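Local coordinates for organic hydroperoxide resistance protein (PDB 6MJN) that probably reduces organic hydroperoxides through a redox-active thiol pair, as a member of the OsmC/Ohr family of peroxide-resistance proteins, at the interface of chains A and B. Sequence-based numbering; all coordinates share one arbitrary frame. Chains: chain A/B, Organic hydroperoxide resistance protein.

The interface of chains A and B. Residues chain A 19-22; chain B 62, 66, 83-84.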
loop_
_atom_site.group_PDB
_atom_site.type_symbol
_atom_site.label_atom_id
_atom_site.label_comp_id
_atom_site.label_asym_id
_atom_site.label_seq_id
_atom_site.Cartn_x
_atom_site.Cartn_y
_atom_site.Cartn_z
ATOM N N ALA A 19 6.098 -10.534 -7.089
ATOM C CA ALA A 19 4.811 -10.806 -7.710
ATOM C C ALA A 19 5.012 -11.411 -9.094
ATOM O O ALA A 19 5.964 -11.073 -9.814
ATOM C CB ALA A 19 3.968 -9.519 -7.808
ATOM N N HIS A 20 4.111 -12.322 -9.477
ATOM C CA HIS A 20 4.177 -12.936 -10.797
ATOM C C HIS A 20 2.784 -13.397 -11.208
ATOM O O HIS A 20 1.917 -13.623 -10.361
ATOM C CB HIS A 20 5.170 -14.111 -10.823
ATOM C CG HIS A 20 4.726 -15.311 -10.039
ATOM N ND1 HIS A 20 4.983 -15.458 -8.691
ATOM C CD2 HIS A 20 4.067 -16.432 -10.419
ATOM C CE1 HIS A 20 4.492 -16.612 -8.274
ATOM N NE2 HIS A 20 3.928 -17.221 -9.301
ATOM N N GLY A 21 2.580 -13.530 -12.520
ATOM C CA GLY A 21 1.370 -14.114 -13.065
ATOM C C GLY A 21 0.291 -13.144 -13.489
ATOM O O GLY A 21 -0.778 -13.593 -13.919
ATOM N N GLY A 22 0.523 -11.848 -13.384
ATOM C CA GLY A 22 -0.481 -10.883 -13.784
ATOM C C GLY A 22 -1.493 -10.594 -12.695
ATOM O O GLY A 22 -1.381 -11.036 -11.544
ATOM N N ALA B 62 4.483 -4.316 -5.908
ATOM C CA ALA B 62 5.034 -5.284 -6.866
ATOM C C ALA B 62 3.969 -5.745 -7.851
ATOM O O ALA B 62 4.216 -5.837 -9.062
ATOM C CB ALA B 62 5.634 -6.484 -6.133
ATOM N N GLU B 66 3.832 -4.808 -11.851
ATOM C CA GLU B 66 3.809 -5.890 -12.833
ATOM C C GLU B 66 2.646 -5.716 -13.804
ATOM O O GLU B 66 2.801 -5.894 -15.020
ATOM C CB GLU B 66 3.714 -7.247 -12.138
ATOM C CG GLU B 66 3.828 -8.405 -13.140
ATOM C CD GLU B 66 3.315 -9.725 -12.600
ATOM O OE1 GLU B 66 3.176 -9.855 -11.367
ATOM O OE2 GLU B 66 3.052 -10.636 -13.414
ATOM N N VAL B 83 7.073 -11.687 -17.148
ATOM C CA VAL B 83 7.619 -10.662 -16.266
ATOM C C VAL B 83 7.345 -11.080 -14.830
ATOM O O VAL B 83 6.275 -11.610 -14.515
ATOM C CB VAL B 83 7.021 -9.267 -16.570
ATOM C CG1 VAL B 83 5.510 -9.291 -16.446
ATOM C CG2 VAL B 83 7.587 -8.214 -15.618
ATOM N N SER B 84 8.327 -10.863 -13.962
ATOM C CA SER B 84 8.085 -10.892 -12.531
ATOM C C SER B 84 8.607 -9.595 -11.938
ATOM O O SER B 84 9.463 -8.918 -12.518
ATOM C CB SER B 84 8.745 -12.100 -11.864
ATOM O OG SER B 84 10.143 -12.029 -11.976
HETATM O O HOH W 1 1.029 -10.323 -10.063
#
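The end of strand 13-20 of chain A and the glycine turn after it meet helix 53-76 and the start of strand 82-93 of chain B. This is part of the two-fold interface of an OsmC-type dimer, in which strands of one subunit extend the sheet of the other. A:His20 and B:Ser84 form an antiparallel beta bridge, so the sheet continues across the chains. B:Glu66 reaches out from the helix beneath this edge. Its CG lies anti to the backbone N (chi1 -174°), and the chain stays extended to CD, which carries the carboxylate to the turn. The amide N of A:Gly22 donates a hydrogen bond to OE2 of B:Glu66, at 2.8 Å. It comes from above the carboxylate plane, 45° out of it, and the bond is bent, with 146° at the hydrogen. The N of A:Gly21 is 3.1 Å from OE2 of B:Glu66, but its N-H points elsewhere. The other carboxylate oxygen, OE1 of B:Glu66, lies 2.6 Å from water 1. The water also contacts the carbonyl O of A:Gly22 at 2.9 Å, so the carboxylate is tied to this residue directly and through water. The strand backbone lies at the OE1 side of the carboxylate, CA of A:His20 3.8 Å from CD of B:Glu66, across from the face met by A:Gly22 N and the water. One helical turn before B:Glu66, methyls lie alongside each other, CB of B:Ala62 3.8 Å from CB of A:Ala19.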